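Local atomic coordinates of acetyltransferase, GNAT family (Listeria monocytogenes str. 4b, PDB entry 2OH1), a protein that probably transfers an acyl group, most likely acetyl from acetyl-CoA, to an acceptor that has not been identified, as in other GNAT-family enzymes. Residues T92-D97 against F169-K174; A99-Y104 against V137-L142. All coordinates share one frame; numbering follows the deposited sequence. Where two conformers were deposited one is given.

Interaction 1 (T92-D97 against F169-K174); sequences TDLWED and FYLYQK
The last turn of helix 89-95 comes down on the strand 169-175 through two apolar side chains, Leu94 and Trp95. Leu94 points its CB at the strand and carries CG anti to its backbone N (chi1 -154°), so that its branched end crosses Leu171 obliquely, CD2 lying 3.8 Å from Leu171 CD1. The same CD2 also touches Phe169 CB, more loosely, at 4.4 Å. Trp95 has its CG anti to the carbonyl carbon, which sends the indole toward the strand, where it meets Leu171 tip to tip. Leu171 CD2 sits over the face of the six-membered ring, 3.7 Å from its centroid and only 16° off the normal, a well-centred CH-pi contact. The far rim of the indole reaches the backbone, where Trp95 CH2 approaches Tyr172 O to 3.4 Å at the ring edge, and Trp95 CZ3 comes to 3.9 Å from Gln173 OE1, an oxygen that accepts a hydrogen bond from Arg141 NE. At Glu96 the chain leaves helical geometry with a positive phi (53°) and turns away; its carboxylate is salt-bridged to Lys166. This is buried helix-on-sheet packing: Trp95 also meets Tyr105 edge-to-face, Leu94 and Trp95 both touch strands 139-145 and 161-166, and Phe169 packs its ring edge-to-face with Trp90 of the same helix.

Interaction 2 (A99-Y104 against V137-L142); sequences AIDKAY and VPFIRL
Strands 103-111 and 139-145 pair in parallel here, as the adjacent strands of a beta-alpha-beta crossover through helix 120-134, and the contact is tightest at Tyr104 and Ile140. Tyr104 N donates to Phe139 O at 3.1 Å, with the donor in the carbonyl plane, and Arg141 N returns a shorter bond of 2.8 Å to Tyr104 O, nearly along the C=O axis. Tyr104 is thereby gripped through both its N and its O by the residues flanking Ile140, as expected of parallel pairing. On the face bearing Tyr104 and Ile140, the Ile140 chain brings CD1 to 3.7 Å from Tyr104 CB, while Val137 crosses the tyrosine at about a right angle: CG1 lies over one ring face toward the rim, and CG2 approaches Tyr104 CE1 at 3.6 Å. On the face bearing Ala103 and Phe139, Ala103 CB lies 4.0 Å from Phe139 CB and 3.8 Å from Arg141 CD.

The loose, solvent side is the exposed Lys102 chain, which bends at chi2 (-56°) and leads its amine away from the partner. Its backbone stays close: Lys102 O is buried 3.2 Å from Pro138 CD without a polar partner. Beyond it, the extended Arg141 chain passes Ala103 and puts NH2 over the rim of one Phe139 face. That nitrogen forms a salt bridge to Asp101 OD2 at 2.9 Å; OD2 accepts through its anti lone pair and lies 12° out of the guanidinium plane, at its edge. With NE bound to Gln173 and NH1 to Leu98 O and Tyr105 OH, the guanidinium is fixed in rotation, and its positive charge would be expected to favour the ionised form of Asp101.

Overall arrangement
Interaction 1 and interaction 2 lie about 9 Å apart, centre to centre, on the same side of the chain's centre, and both reach the mixed sheet of the GNAT fold. Along the chain, helix 89-95 leads into strand 103-111, helix 120-134 and strand 139-145, the beta-alpha-beta unit whose two strands interaction 2 pairs; strand 169-175, the sheet partner in interaction 1, comes last and lies antiparallel beside strand 139-145. The backbones join where Lys174 N lies 2.8 Å from Ile140 O, probably hydrogen-bonded, and Arg141 is the side-chain junction, meeting both Gln173 and Trp95. The C-terminal strand is thus tied both to helix 89-95 and to the parallel unit.

Interaction 1 (T92-D97 against F169-K174)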
loop_
_atom_site.group_PDB
_atom_site.type_symbol
_atom_site.label_atom_id
_atom_site.label_comp_id
_atom_site.label_asym_id
_atom_site.label_seq_id
_atom_site.Cartn_x
_atom_site.Cartn_y
_atom_site.Cartn_z
ATOM N N THR A 92 -12.563 8.386 -4.133
ATOM C CA THR A 92 -13.266 9.306 -5.010
ATOM C C THR A 92 -13.715 10.549 -4.268
ATOM O O THR A 92 -13.589 11.630 -4.808
ATOM C CB THR A 92 -14.496 8.613 -5.617
ATOM O OG1 THR A 92 -14.059 7.634 -6.571
ATOM C CG2 THR A 92 -15.470 9.632 -6.245
ATOM N N ASP A 93 -14.228 10.403 -3.047
ATOM C CA ASP A 93 -14.629 11.563 -2.245
ATOM C C ASP A 93 -13.434 12.456 -1.889
ATOM O O ASP A 93 -13.448 13.677 -2.077
ATOM C CB ASP A 93 -15.335 11.086 -0.925
ATOM C CG ASP A 93 -15.862 12.198 -0.126
ATOM O OD1 ASP A 93 -16.900 12.704 -0.565
ATOM O OD2 ASP A 93 -15.260 12.588 0.896
ATOM N N LEU A 94 -12.335 11.828 -1.473
ATOM C CA LEU A 94 -11.179 12.538 -1.021
ATOM C C LEU A 94 -10.509 13.364 -2.136
ATOM O O LEU A 94 -10.092 14.483 -1.913
ATOM C CB LEU A 94 -10.197 11.551 -0.387
ATOM C CG LEU A 94 -9.287 12.143 0.624
ATOM C CD1 LEU A 94 -10.050 12.573 1.874
ATOM C CD2 LEU A 94 -8.121 11.193 0.886
ATOM N N TRP A 95 -10.403 12.780 -3.328
ATOM C CA TRP A 95 -9.643 13.347 -4.470
ATOM C C TRP A 95 -10.475 14.332 -5.339
ATOM O O TRP A 95 -9.933 14.995 -6.202
ATOM C CB TRP A 95 -9.019 12.205 -5.307
ATOM C CG TRP A 95 -7.800 11.613 -4.602
ATOM C CD1 TRP A 95 -7.796 10.671 -3.623
ATOM C CD2 TRP A 95 -6.433 12.050 -4.738
ATOM N NE1 TRP A 95 -6.534 10.472 -3.172
ATOM C CE2 TRP A 95 -5.666 11.303 -3.850
ATOM C CE3 TRP A 95 -5.784 12.996 -5.584
ATOM C CZ2 TRP A 95 -4.266 11.482 -3.736
ATOM C CZ3 TRP A 95 -4.404 13.165 -5.469
ATOM C CH2 TRP A 95 -3.683 12.404 -4.565
ATOM N N GLU A 96 -11.782 14.373 -5.093
ATOM C CA GLU A 96 -12.678 15.377 -5.713
ATOM C C GLU A 96 -12.484 15.335 -7.222
ATOM O O GLU A 96 -12.582 14.249 -7.812
ATOM C CB GLU A 96 -12.473 16.757 -5.084
ATOM C CG GLU A 96 -12.784 16.741 -3.591
ATOM C CD GLU A 96 -12.909 18.110 -2.947
ATOM O OE1 GLU A 96 -12.411 19.104 -3.535
ATOM O OE2 GLU A 96 -13.517 18.178 -1.845
ATOM N N ASP A 97 -12.214 16.448 -7.888
ATOM C CA ASP A 97 -12.243 16.410 -9.356
ATOM C C ASP A 97 -11.012 15.738 -9.972
ATOM O O ASP A 97 -10.927 15.576 -11.189
ATOM C CB ASP A 97 -12.420 17.819 -9.919
ATOM C CG ASP A 97 -13.748 18.436 -9.522
ATOM O OD1 ASP A 97 -14.791 17.753 -9.661
ATOM O OD2 ASP A 97 -13.738 19.595 -9.058
ATOM N N PHE A 169 -6.601 14.364 6.211
ATOM C CA PHE A 169 -5.574 13.634 5.473
ATOM C C PHE A 169 -4.797 14.544 4.540
ATOM O O PHE A 169 -5.361 15.445 3.968
ATOM C CB PHE A 169 -6.176 12.470 4.644
ATOM C CG PHE A 169 -6.757 11.348 5.478
ATOM C CD1 PHE A 169 -8.017 11.498 6.042
ATOM C CD2 PHE A 169 -6.053 10.224 5.735
ATOM C CE1 PHE A 169 -8.553 10.526 6.812
ATOM C CE2 PHE A 169 -6.587 9.223 6.515
ATOM C CZ PHE A 169 -7.850 9.384 7.050
ATOM N N TYR A 170 -3.517 14.257 4.338
ATOM C CA TYR A 170 -2.766 14.846 3.221
ATOM C C TYR A 170 -2.815 13.855 2.034
ATOM O O TYR A 170 -2.771 12.642 2.201
ATOM C CB TYR A 170 -1.329 15.111 3.617
ATOM C CG TYR A 170 -1.148 16.149 4.682
ATOM C CD1 TYR A 170 -1.833 17.361 4.638
ATOM C CD2 TYR A 170 -0.223 15.960 5.681
ATOM C CE1 TYR A 170 -1.603 18.337 5.597
ATOM C CE2 TYR A 170 0.022 16.895 6.629
ATOM C CZ TYR A 170 -0.663 18.102 6.608
ATOM O OH TYR A 170 -0.407 19.056 7.579
ATOM N N LEU A 171 -2.905 14.405 0.839
ATOM C CA LEU A 171 -2.998 13.633 -0.381
ATOM C C LEU A 171 -1.675 13.735 -1.148
ATOM O O LEU A 171 -1.154 14.827 -1.341
ATOM C CB LEU A 171 -4.134 14.181 -1.260
ATOM C CG LEU A 171 -5.579 13.827 -0.890
ATOM C CD1 LEU A 171 -6.012 14.304 0.516
ATOM C CD2 LEU A 171 -6.482 14.379 -1.960
ATOM N N TYR A 172 -1.199 12.587 -1.649
ATOM C CA TYR A 172 0.084 12.482 -2.352
ATOM C C TYR A 172 -0.122 11.737 -3.643
ATOM O O TYR A 172 -0.851 10.764 -3.721
ATOM C CB TYR A 172 1.099 11.718 -1.522
ATOM C CG TYR A 172 1.507 12.446 -0.250
ATOM C CD1 TYR A 172 2.546 13.345 -0.252
ATOM C CD2 TYR A 172 0.885 12.169 0.971
ATOM C CE1 TYR A 172 2.915 14.022 0.903
ATOM C CE2 TYR A 172 1.245 12.842 2.111
ATOM C CZ TYR A 172 2.261 13.757 2.079
ATOM O OH TYR A 172 2.658 14.390 3.232
ATOM N N GLN A 173 0.599 12.155 -4.670
ATOM C CA GLN A 173 0.627 11.410 -5.930
ATOM C C GLN A 173 1.976 11.426 -6.569
ATOM O O GLN A 173 2.753 12.349 -6.386
ATOM C CB GLN A 173 -0.425 11.906 -6.897
ATOM C CG GLN A 173 -0.210 13.181 -7.555
ATOM C CD GLN A 173 -1.302 13.573 -8.603
ATOM O OE1 GLN A 173 -2.353 12.947 -8.760
ATOM N NE2 GLN A 173 -1.050 14.680 -9.267
ATOM N N LYS A 174 2.222 10.355 -7.291
ATOM C CA LYS A 174 3.434 10.240 -8.058
ATOM C C LYS A 174 3.027 10.056 -9.515
ATOM O O LYS A 174 2.314 9.112 -9.850
ATOM C CB LYS A 174 4.272 9.087 -7.559
ATOM C CG LYS A 174 5.625 9.043 -8.220
ATOM C CD LYS A 174 6.487 7.868 -7.867
ATOM C CE LYS A 174 7.128 7.983 -6.564
ATOM N NZ LYS A 174 8.406 7.193 -6.526
#

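Interaction 2 (A99-Y104 against V137-L142)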
loop_
_atom_site.group_PDB
_atom_site.type_symbol
_atom_site.label_atom_id
_atom_site.label_comp_id
_atom_site.label_asym_id
_atom_site.label_seq_id
_atom_site.Cartn_x
_atom_site.Cartn_y
_atom_site.Cartn_z
ATOM N N ALA A 99 -10.521 12.672 -9.088
ATOM C CA ALA A 99 -10.904 11.259 -9.020
ATOM C C ALA A 99 -11.209 10.653 -10.402
ATOM O O ALA A 99 -11.225 9.424 -10.565
ATOM C CB ALA A 99 -12.093 11.053 -8.040
ATOM N N ILE A 100 -11.438 11.515 -11.383
ATOM C CA ILE A 100 -11.755 11.059 -12.750
ATOM C C ILE A 100 -10.509 10.620 -13.535
ATOM O O ILE A 100 -10.656 9.895 -14.511
ATOM C CB ILE A 100 -12.522 12.159 -13.595
ATOM C CG2 ILE A 100 -11.669 13.418 -13.706
ATOM N N ASP A 101 -9.304 11.036 -13.096
ATOM C CA ASP A 101 -8.035 10.530 -13.663
ATOM C C ASP A 101 -7.881 9.073 -13.328
ATOM O O ASP A 101 -8.295 8.608 -12.261
ATOM C CB ASP A 101 -6.812 11.240 -13.102
ATOM C CG ASP A 101 -6.931 12.720 -13.159
ATOM O OD1 ASP A 101 -7.736 13.183 -13.999
ATOM O OD2 ASP A 101 -6.244 13.415 -12.353
ATOM N N LYS A 102 -7.301 8.326 -14.236
ATOM C CA LYS A 102 -6.987 6.960 -13.943
ATOM C C LYS A 102 -5.799 6.985 -12.998
ATOM O O LYS A 102 -4.837 7.710 -13.189
ATOM C CB LYS A 102 -6.603 6.196 -15.192
ATOM C CG LYS A 102 -7.642 6.283 -16.320
ATOM C CD LYS A 102 -9.000 5.824 -15.862
ATOM C CE LYS A 102 -9.986 5.786 -17.038
ATOM N NZ LYS A 102 -11.283 5.280 -16.530
ATOM N N ALA A 103 -5.876 6.154 -11.974
ATOM C CA ALA A 103 -4.844 6.091 -10.963
ATOM C C ALA A 103 -5.045 4.815 -10.178
ATOM O O ALA A 103 -6.138 4.302 -10.126
ATOM C CB ALA A 103 -4.918 7.291 -10.021
ATOM N N TYR A 104 -3.961 4.326 -9.594
ATOM C CA TYR A 104 -3.985 3.314 -8.573
ATOM C C TYR A 104 -3.831 3.977 -7.218
ATOM O O TYR A 104 -3.114 4.994 -7.074
ATOM C CB TYR A 104 -2.819 2.378 -8.740
ATOM C CG TYR A 104 -2.842 1.499 -9.993
ATOM C CD1 TYR A 104 -3.977 1.393 -10.821
ATOM C CD2 TYR A 104 -1.710 0.731 -10.322
ATOM C CE1 TYR A 104 -3.992 0.510 -11.914
ATOM C CE2 TYR A 104 -1.720 -0.095 -11.428
ATOM C CZ TYR A 104 -2.841 -0.195 -12.189
ATOM O OH TYR A 104 -2.836 -1.012 -13.304
ATOM N N VAL A 137 -1.221 3.703 -16.630
ATOM C CA VAL A 137 -1.941 4.456 -15.639
ATOM C C VAL A 137 -1.034 5.616 -15.211
ATOM O O VAL A 137 0.132 5.402 -14.940
ATOM C CB VAL A 137 -2.297 3.562 -14.448
ATOM C CG1 VAL A 137 -2.807 4.364 -13.302
ATOM C CG2 VAL A 137 -3.336 2.501 -14.853
ATOM N N PRO A 138 -1.535 6.839 -15.262
ATOM C CA PRO A 138 -0.632 7.992 -15.089
ATOM C C PRO A 138 -0.178 8.351 -13.661
ATOM O O PRO A 138 0.798 9.079 -13.515
ATOM C CB PRO A 138 -1.442 9.158 -15.673
ATOM C CG PRO A 138 -2.858 8.741 -15.547
ATOM C CD PRO A 138 -2.890 7.261 -15.691
ATOM N N PHE A 139 -0.879 7.844 -12.623
ATOM C CA PHE A 139 -0.584 8.212 -11.251
ATOM C C PHE A 139 -0.717 7.028 -10.297
ATOM O O PHE A 139 -1.589 6.161 -10.476
ATOM C CB PHE A 139 -1.563 9.262 -10.724
ATOM C CG PHE A 139 -1.647 10.523 -11.544
ATOM C CD1 PHE A 139 -0.651 11.475 -11.465
ATOM C CD2 PHE A 139 -2.730 10.744 -12.368
ATOM C CE1 PHE A 139 -0.728 12.650 -12.235
ATOM C CE2 PHE A 139 -2.819 11.920 -13.113
ATOM C CZ PHE A 139 -1.817 12.849 -13.043
ATOM N N ILE A 140 0.127 7.026 -9.271
ATOM C CA ILE A 140 -0.098 6.248 -8.055
ATOM C C ILE A 140 -0.427 7.302 -6.988
ATOM O O ILE A 140 0.261 8.336 -6.896
ATOM C CB ILE A 140 1.160 5.443 -7.541
ATOM C CG1 ILE A 140 1.733 4.463 -8.559
ATOM C CG2 ILE A 140 0.857 4.702 -6.201
ATOM C CD1 ILE A 140 0.709 3.493 -9.148
ATOM N N ARG A 141 -1.453 7.020 -6.189
ATOM C CA ARG A 141 -1.989 7.952 -5.194
ATOM C C ARG A 141 -2.130 7.302 -3.859
ATOM O O ARG A 141 -2.327 6.090 -3.755
ATOM C CB ARG A 141 -3.332 8.514 -5.639
ATOM C CG ARG A 141 -3.148 9.466 -6.849
ATOM C CD ARG A 141 -4.481 9.932 -7.369
ATOM N NE ARG A 141 -4.314 11.005 -8.345
ATOM C CZ ARG A 141 -5.255 11.442 -9.132
ATOM N NH1 ARG A 141 -6.438 10.865 -9.145
ATOM N NH2 ARG A 141 -4.969 12.434 -9.976
ATOM N N LEU A 142 -2.006 8.125 -2.839
ATOM C CA LEU A 142 -2.299 7.649 -1.492
ATOM C C LEU A 142 -2.626 8.839 -0.579
ATOM O O LEU A 142 -2.463 9.982 -0.957
ATOM C CB LEU A 142 -1.154 6.839 -0.936
ATOM C CG LEU A 142 0.147 7.631 -0.825
ATOM C CD1 LEU A 142 0.224 8.416 0.509
ATOM C CD2 LEU A 142 1.343 6.732 -1.037
#